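Local coordinates for protein fiber KNOB domain (Avirulent turkey hemorrhagic enteritis virus, PDB 4D63) that forms the trimeric head of the turkey adenovirus 3 fibre, which binds sialic acid and probably attaches the virus to sialylated receptors on host cells, at residues D82-M87 against K177-F182; T128-L133 against V146-L151; Q132-L137 against M173-S178. One frame throughout, in Å; residues are numbered along the deposited sequence.

Interaction 1 (D82-M87 against K177-F182). With SIA (N-acetyl-alpha-neuraminic acid), chain B.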
# COMPACT_ATOMS: atom_id res chain seq x y z
N ASP A 82 -17.16 -4.63 4.35
CA ASP A 82 -18.37 -3.95 3.86
C ASP A 82 -18.31 -3.49 2.39
O ASP A 82 -19.36 -3.35 1.75
CB ASP A 82 -18.70 -2.74 4.74
CG ASP A 82 -19.17 -3.15 6.13
OD1 ASP A 82 -19.95 -4.13 6.21
OD2 ASP A 82 -18.76 -2.51 7.14
N ASN A 83 -17.12 -3.25 1.85
CA ASN A 83 -17.02 -2.61 0.54
C ASN A 83 -16.16 -3.41 -0.43
O ASN A 83 -15.37 -2.84 -1.18
CB ASN A 83 -16.46 -1.19 0.67
CG ASN A 83 -14.99 -1.19 1.08
OD1 ASN A 83 -14.54 -2.10 1.79
ND2 ASN A 83 -14.23 -0.19 0.62
N ILE A 84 -16.34 -4.72 -0.45
CA ILE A 84 -15.67 -5.52 -1.46
C ILE A 84 -16.30 -5.23 -2.85
O ILE A 84 -17.48 -5.46 -3.06
CB ILE A 84 -15.63 -7.03 -1.08
CG1 ILE A 84 -14.93 -7.20 0.28
CG2 ILE A 84 -14.89 -7.84 -2.15
CD1 ILE A 84 -15.08 -8.58 0.86
N GLY A 85 -15.52 -4.65 -3.76
CA GLY A 85 -16.04 -4.33 -5.08
C GLY A 85 -16.31 -5.63 -5.85
O GLY A 85 -15.70 -6.67 -5.57
N VAL A 86 -17.21 -5.54 -6.84
CA VAL A 86 -17.67 -6.70 -7.62
C VAL A 86 -17.74 -6.33 -9.08
O VAL A 86 -18.08 -5.18 -9.43
CB VAL A 86 -19.12 -7.15 -7.26
CG1 VAL A 86 -19.18 -7.93 -5.98
CG2 VAL A 86 -20.06 -5.94 -7.16
N MET A 87 -17.46 -7.31 -9.94
CA MET A 87 -17.92 -7.25 -11.31
C MET A 87 -19.38 -7.67 -11.32
O MET A 87 -19.73 -8.77 -10.89
CB MET A 87 -17.06 -8.10 -12.20
CG MET A 87 -15.70 -7.45 -12.35
SD MET A 87 -14.66 -8.46 -13.35
CE MET A 87 -15.50 -8.31 -14.93
N LYS A 177 -12.86 3.81 -0.93
CA LYS A 177 -13.28 3.02 -2.09
C LYS A 177 -12.44 1.76 -2.32
O LYS A 177 -12.71 1.00 -3.25
CB LYS A 177 -13.14 3.88 -3.34
CG LYS A 177 -13.87 5.18 -3.23
CD LYS A 177 -15.36 4.97 -3.38
CE LYS A 177 -15.98 6.07 -4.22
NZ LYS A 177 -15.29 6.24 -5.53
N SER A 178 -11.39 1.63 -1.52
CA SER A 178 -10.44 0.53 -1.52
C SER A 178 -10.86 -0.57 -0.56
O SER A 178 -11.42 -0.28 0.48
CB SER A 178 -9.10 1.05 -0.95
OG SER A 178 -8.24 1.46 -1.97
N VAL A 179 -10.49 -1.81 -0.87
CA VAL A 179 -10.59 -2.92 0.08
C VAL A 179 -9.36 -2.92 0.99
O VAL A 179 -8.21 -3.13 0.53
CB VAL A 179 -10.70 -4.28 -0.64
CG1 VAL A 179 -10.87 -5.40 0.39
CG2 VAL A 179 -11.87 -4.28 -1.60
N MET A 180 -9.59 -2.66 2.27
CA MET A 180 -8.54 -2.47 3.26
C MET A 180 -8.22 -3.77 3.96
O MET A 180 -9.09 -4.39 4.52
CB MET A 180 -8.99 -1.48 4.34
CG MET A 180 -9.16 -0.05 3.80
SD MET A 180 -9.32 1.20 5.08
CE MET A 180 -10.75 0.56 5.96
N LEU A 181 -6.95 -4.12 3.98
CA LEU A 181 -6.47 -5.20 4.84
C LEU A 181 -5.17 -4.76 5.53
O LEU A 181 -4.27 -4.25 4.90
CB LEU A 181 -6.25 -6.49 4.03
CG LEU A 181 -5.61 -7.66 4.80
CD1 LEU A 181 -6.14 -8.97 4.23
CD2 LEU A 181 -4.08 -7.62 4.75
N PHE A 182 -5.12 -4.96 6.84
CA PHE A 182 -3.99 -4.62 7.64
C PHE A 182 -3.33 -5.89 8.11
O PHE A 182 -4.00 -6.75 8.70
CB PHE A 182 -4.42 -3.81 8.88
CG PHE A 182 -5.13 -2.51 8.56
CD1 PHE A 182 -6.48 -2.49 8.29
CD2 PHE A 182 -4.42 -1.31 8.53
CE1 PHE A 182 -7.11 -1.30 8.00
CE2 PHE A 182 -5.05 -0.13 8.26
CZ PHE A 182 -6.39 -0.13 7.98
C1 SIA B . -19.15 -15.19 -9.55
C2 SIA B . -19.63 -15.00 -8.12
C3 SIA B . -18.48 -15.18 -7.11
C4 SIA B . -17.55 -13.96 -7.05
C5 SIA B . -18.41 -12.74 -6.73
C6 SIA B . -19.43 -12.57 -7.87
C7 SIA B . -20.39 -11.39 -7.68
C8 SIA B . -21.61 -11.44 -8.61
C9 SIA B . -22.94 -11.52 -7.86
C10 SIA B . -17.58 -10.84 -5.41
C11 SIA B . -16.52 -9.77 -5.23
N5 SIA B . -17.52 -11.60 -6.51
O1A SIA B . -18.04 -15.73 -9.74
O1B SIA B . -19.89 -14.82 -10.51
O2 SIA B . -20.69 -15.95 -7.87
O4 SIA B . -16.52 -14.08 -6.04
O6 SIA B . -20.25 -13.73 -7.90
O7 SIA B . -20.82 -11.40 -6.30
O8 SIA B . -21.68 -10.30 -9.47
O9 SIA B . -23.98 -11.95 -8.76
O10 SIA B . -18.43 -11.00 -4.58
O HOH W 1 -12.20 -2.70 2.98
O HOH W 2 -14.51 -1.50 -3.36
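N83 reaches S178 with its carboxamide, making the only direct hydrogen bond between the two segments. From CB, its CG sits between the backbone N and the carbonyl carbon (chi1 69°), turning the amide toward 177-182. CG passes 3.7 Å from S178 O, and the amide ends then divide the work. ND2 donates to S178 O at 2.8 Å, an N-H···O angle of 155°; it arrives from above that carbonyl's plane, 59° out of it, not on a lone pair. The same nitrogen makes weak hydrogen bonds, at most, with the carbonyls of I176 and K96. OD1 accepts from a water 2.7 Å away, and this water takes the N-H of M180. Asparagine suits the place because one flat group both gives and accepts, serving a carbonyl and, through the water, an N-H of the same segment, where no strand pairing joins 82-87 to 177-182.

Beside this lies a small apolar patch. V179 turns its CG2 against the backbone, 3.8 Å from N83 O, while its CG1 meets I84 CG1 loosely at 4.4 Å. Valine suits this place, its methyls resting on backbone and aliphatic atoms with no polar group to satisfy. T128 of a neighbouring subunit bonds to V179 N, and R150 of that subunit packs on both I84 and V179.

Beyond G85 the chain runs on to the sialic acid, where M87 O accepts from O8 of the sugar at 2.9 Å and V86 CG1 lies 3.3 Å from the acetyl methyl C11. K154, E125 and N155 of the neighbouring subunit also hydrogen-bond the sugar. The chemistry implies that a buried amide and an ordered water tie the loop leading to the sugar to the segment entering strand 181-185.

Interaction 2 (T128-L133 against V146-L151)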
# COMPACT_ATOMS: atom_id res chain seq x y z
N THR A 128 0.52 1.66 8.38
CA THR A 128 -0.22 2.60 7.53
C THR A 128 -0.45 1.94 6.20
O THR A 128 0.49 1.37 5.62
CB THR A 128 0.57 3.89 7.29
OG1 THR A 128 0.88 4.54 8.56
CG2 THR A 128 -0.23 4.81 6.44
N ILE A 129 -1.70 2.01 5.74
CA ILE A 129 -2.04 1.57 4.39
C ILE A 129 -2.59 2.71 3.57
O ILE A 129 -3.38 3.51 4.06
CB ILE A 129 -3.01 0.33 4.34
CG1 ILE A 129 -4.40 0.64 4.81
CG2 ILE A 129 -2.45 -0.82 5.19
CD1 ILE A 129 -5.37 -0.45 4.43
N PRO A 130 -2.13 2.82 2.30
CA PRO A 130 -2.75 3.78 1.42
C PRO A 130 -4.03 3.25 0.78
O PRO A 130 -4.14 2.05 0.51
CB PRO A 130 -1.67 4.04 0.36
CG PRO A 130 -0.48 3.22 0.75
CD PRO A 130 -0.96 2.17 1.68
N VAL A 131 -4.97 4.14 0.53
CA VAL A 131 -6.29 3.76 0.03
C VAL A 131 -6.78 4.81 -0.97
O VAL A 131 -6.17 5.87 -1.10
CB VAL A 131 -7.33 3.64 1.19
CG1 VAL A 131 -6.85 2.64 2.21
CG2 VAL A 131 -7.59 4.97 1.84
N GLN A 132 -7.86 4.48 -1.69
CA GLN A 132 -8.53 5.41 -2.60
C GLN A 132 -9.58 6.04 -1.78
O GLN A 132 -10.38 5.35 -1.19
CB GLN A 132 -9.25 4.72 -3.75
CG GLN A 132 -8.40 3.85 -4.59
CD GLN A 132 -9.21 2.86 -5.42
OE1 GLN A 132 -9.55 1.74 -4.97
NE2 GLN A 132 -9.49 3.25 -6.65
N LEU A 133 -9.56 7.36 -1.72
CA LEU A 133 -10.58 8.13 -1.03
C LEU A 133 -11.34 8.98 -2.00
O LEU A 133 -10.79 9.42 -2.98
CB LEU A 133 -9.95 9.13 -0.10
CG LEU A 133 -9.30 8.57 1.13
CD1 LEU A 133 -8.89 9.78 1.94
CD2 LEU A 133 -10.29 7.64 1.85
N VAL A 146 -5.30 9.80 -2.87
CA VAL A 146 -4.64 8.74 -2.12
C VAL A 146 -4.63 9.12 -0.64
O VAL A 146 -3.99 10.11 -0.22
CB VAL A 146 -3.19 8.52 -2.58
CG1 VAL A 146 -2.61 7.30 -1.89
CG2 VAL A 146 -3.14 8.38 -4.11
N GLY A 147 -5.38 8.33 0.14
CA GLY A 147 -5.47 8.51 1.59
C GLY A 147 -4.53 7.54 2.26
O GLY A 147 -4.05 6.58 1.62
N PHE A 148 -4.25 7.78 3.53
CA PHE A 148 -3.38 6.90 4.31
C PHE A 148 -4.09 6.55 5.62
O PHE A 148 -4.48 7.44 6.38
CB PHE A 148 -2.03 7.55 4.57
CG PHE A 148 -1.16 7.65 3.35
CD1 PHE A 148 -0.30 6.62 3.00
CD2 PHE A 148 -1.22 8.77 2.54
CE1 PHE A 148 0.45 6.68 1.87
CE2 PHE A 148 -0.44 8.85 1.41
CZ PHE A 148 0.41 7.81 1.09
N VAL A 149 -4.24 5.27 5.90
CA VAL A 149 -5.06 4.84 7.04
C VAL A 149 -4.28 3.95 8.01
O VAL A 149 -3.51 3.08 7.60
CB VAL A 149 -6.31 4.11 6.54
CG1 VAL A 149 -7.23 3.76 7.71
CG2 VAL A 149 -7.05 4.98 5.53
N ARG A 150 -4.53 4.14 9.29
CA ARG A 150 -3.97 3.31 10.34
C ARG A 150 -5.01 3.03 11.41
O ARG A 150 -5.93 3.85 11.64
CB ARG A 150 -2.90 4.09 11.10
CG ARG A 150 -1.53 4.10 10.53
CD ARG A 150 -0.59 4.55 11.63
NE ARG A 150 -0.37 3.45 12.57
CZ ARG A 150 -0.23 3.58 13.88
NH1 ARG A 150 -0.26 4.75 14.47
NH2 ARG A 150 -0.06 2.49 14.63
N LEU A 151 -4.79 1.96 12.15
CA LEU A 151 -5.52 1.76 13.40
C LEU A 151 -4.53 1.99 14.51
O LEU A 151 -3.37 1.55 14.42
CB LEU A 151 -6.08 0.35 13.48
CG LEU A 151 -6.99 -0.15 12.36
CD1 LEU A 151 -7.31 -1.64 12.57
CD2 LEU A 151 -8.30 0.63 12.29
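A chi1 of -59° sets T128 OG1 beside the backbone N and leaves CG2 anti to it, which lays this methyl at the edge of the F148 ring, near its plane and 3.8 Å from F148 CB. The ring is turned by a chi1 of -72° beside its own backbone N, bringing CE1 to 3.7 Å from P130 CB; the proline approaches it obliquely. T128 OG1 presses against the aliphatic part of R150, 3.1 Å from R150 CG, the two side chains lying roughly perpendicular. That hydroxyl bonds to V179 N of a neighbouring subunit, while the arginine bends at chi3 and carries its guanidinium onward to E125 and the carbonyl of S126. A threonine thus offers a methyl to the ring and a hydroxyl to the subunit interface.

These residues belong to the antiparallel beta hairpin of strands 129-137 and 142-154, within the fibre head's beta-sandwich. I129 and V149 form a hydrogen-bonded pair: I129 N donates to V149 O at 2.8 Å, nearly straight at 170° and in the carbonyl plane, and V149 N returns the bond to I129 O. V131 and G147 make the next such pair. P130 lies between them in a non-hydrogen-bonded pair with F148, where proline's missing N-H costs no bond across the strands.

P130, F148 and V146 share one face, which looks toward the other subunits: P130 packs on P130 of both neighbours. The opposite face carries I129, V131 and V149, with V131 CG2 meeting V149 CG2 at 3.7 Å. Here G147 has no side chain, and L133 CD1 settles over its CA at 3.7 Å, in space that a CB would contest. F182 adds its ring to I129 and V149 on this side.

Interaction 3 (Q132-L137 against M173-S178)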
# COMPACT_ATOMS: atom_id res chain seq x y z
N GLN A 132 -7.86 4.48 -1.69
CA GLN A 132 -8.53 5.41 -2.60
C GLN A 132 -9.58 6.04 -1.78
O GLN A 132 -10.38 5.35 -1.19
CB GLN A 132 -9.25 4.72 -3.75
CG GLN A 132 -8.40 3.85 -4.59
CD GLN A 132 -9.21 2.86 -5.42
OE1 GLN A 132 -9.55 1.74 -4.97
NE2 GLN A 132 -9.49 3.25 -6.65
N LEU A 133 -9.56 7.36 -1.72
CA LEU A 133 -10.58 8.13 -1.03
C LEU A 133 -11.34 8.98 -2.00
O LEU A 133 -10.79 9.42 -2.98
CB LEU A 133 -9.95 9.13 -0.10
CG LEU A 133 -9.30 8.57 1.13
CD1 LEU A 133 -8.89 9.78 1.94
CD2 LEU A 133 -10.29 7.64 1.85
N GLU A 134 -12.58 9.25 -1.67
CA GLU A 134 -13.28 10.33 -2.28
C GLU A 134 -13.74 11.18 -1.12
O GLU A 134 -14.36 10.69 -0.20
CB GLU A 134 -14.44 9.83 -3.13
CG GLU A 134 -15.10 10.96 -3.89
CD GLU A 134 -16.15 10.49 -4.87
OE1 GLU A 134 -16.51 9.29 -4.88
OE2 GLU A 134 -16.61 11.35 -5.65
N VAL A 135 -13.37 12.46 -1.18
CA VAL A 135 -13.60 13.40 -0.10
C VAL A 135 -14.68 14.35 -0.62
O VAL A 135 -14.44 15.06 -1.59
CB VAL A 135 -12.30 14.15 0.18
CG1 VAL A 135 -12.55 15.32 1.11
CG2 VAL A 135 -11.28 13.19 0.79
N ILE A 136 -15.87 14.31 -0.01
CA ILE A 136 -17.01 15.12 -0.45
C ILE A 136 -17.07 16.39 0.43
O ILE A 136 -17.18 16.28 1.66
CB ILE A 136 -18.38 14.42 -0.25
CG1 ILE A 136 -18.38 12.94 -0.59
CG2 ILE A 136 -19.47 15.13 -1.05
CD1 ILE A 136 -17.98 12.65 -1.99
N LEU A 137 -17.02 17.57 -0.20
CA LEU A 137 -17.14 18.84 0.53
C LEU A 137 -18.60 19.19 0.80
O LEU A 137 -19.51 18.64 0.17
CB LEU A 137 -16.46 19.96 -0.26
CG LEU A 137 -14.96 19.85 -0.49
CD1 LEU A 137 -14.42 21.15 -1.03
CD2 LEU A 137 -14.24 19.51 0.80
N MET A 173 -17.97 14.31 4.07
CA MET A 173 -17.94 12.87 4.02
C MET A 173 -16.66 12.41 3.34
O MET A 173 -16.17 13.06 2.41
CB MET A 173 -19.18 12.36 3.27
CG MET A 173 -19.19 10.88 2.92
SD MET A 173 -20.70 10.33 2.09
CE MET A 173 -21.73 9.72 3.40
N ILE A 174 -16.13 11.30 3.82
CA ILE A 174 -15.02 10.63 3.21
C ILE A 174 -15.52 9.24 2.85
O ILE A 174 -16.05 8.52 3.73
CB ILE A 174 -13.83 10.55 4.20
CG1 ILE A 174 -13.34 11.97 4.51
CG2 ILE A 174 -12.69 9.74 3.63
CD1 ILE A 174 -12.27 12.06 5.57
N LYS A 175 -15.36 8.85 1.59
CA LYS A 175 -15.60 7.48 1.14
C LYS A 175 -14.29 6.73 0.89
O LYS A 175 -13.43 7.19 0.12
CB LYS A 175 -16.37 7.49 -0.16
CG LYS A 175 -17.74 8.15 -0.11
CD LYS A 175 -18.47 7.92 -1.43
CE LYS A 175 -19.81 8.63 -1.44
NZ LYS A 175 -20.92 7.71 -1.80
N ILE A 176 -14.10 5.61 1.57
CA ILE A 176 -12.97 4.73 1.30
C ILE A 176 -13.45 3.74 0.27
O ILE A 176 -14.31 2.93 0.55
CB ILE A 176 -12.49 4.01 2.56
CG1 ILE A 176 -12.05 5.04 3.61
CG2 ILE A 176 -11.34 3.05 2.23
CD1 ILE A 176 -11.78 4.42 4.95
N LYS A 177 -12.86 3.81 -0.93
CA LYS A 177 -13.28 3.02 -2.09
C LYS A 177 -12.44 1.76 -2.32
O LYS A 177 -12.71 1.00 -3.25
CB LYS A 177 -13.14 3.88 -3.34
CG LYS A 177 -13.87 5.18 -3.23
CD LYS A 177 -15.36 4.97 -3.38
CE LYS A 177 -15.98 6.07 -4.22
NZ LYS A 177 -15.29 6.24 -5.53
N SER A 178 -11.39 1.63 -1.52
CA SER A 178 -10.44 0.53 -1.52
C SER A 178 -10.86 -0.57 -0.56
O SER A 178 -11.42 -0.28 0.48
CB SER A 178 -9.10 1.05 -0.95
OG SER A 178 -8.24 1.46 -1.97
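L133 and I176 run alongside each other in one direction, as one non-hydrogen-bonded pair in the antiparallel beta-sheet where strand 129-137 meets strand 171-176. This is the tight side: L133 CD2 touches I176 CG1 at 3.6 Å and I174 CG2 at 3.7 Å, and V135 joins I174 on the same buried face. Branched aliphatic residues fit because they fill the sandwich interior without polar atoms to satisfy. Between them the backbones are firmly joined, with K175 N donating to E134 O at 2.8 Å and 174°, nearly along the C=O axis.

The opposite face, of E134, K175, I136 and M173, is partly exposed and looser. I136 CG1 and M173 CB are 4.0 Å apart, and M173 then bends at its thioether and leads away. E134 extends, its CG anti to the backbone N (chi1 -174°), and meets K177 obliquely in a weak salt bridge, E134 OE1 to K177 NZ 3.3 Å. Its other oxygen, OE2, bonds to S142, while K175 turns to E99; long flexible side chains suit this face because they can reach such separate partners.

Where strand 171-176 ends, S178 continues the grip on Q132: OG accepts from Q132 N at 3.1 Å and gives its proton to Q132 OE1 at a longer 3.3 Å, on a lone pair in the amide plane.

In the fold
Strand 129-137 joins interactions 2 and 3, which share Q132 and L133 and have centres about 11 Å apart: it pairs with strand 142-154 on one edge and strand 171-176 on the other. Interaction 1 takes over as the latter strand ends, sharing K177 and S178 with interaction 3; its centre lies about 13 Å from each of the others. F182 CE2 packs 3.6 Å from I129 CG1. The side chain of R150 comes within about 5 Å of a bound sialic acid, that of Q132 about 13 Å. The site lies at a subunit boundary, since M87 of this chain and K154, E125 and N155 of another subunit all bond the sugar.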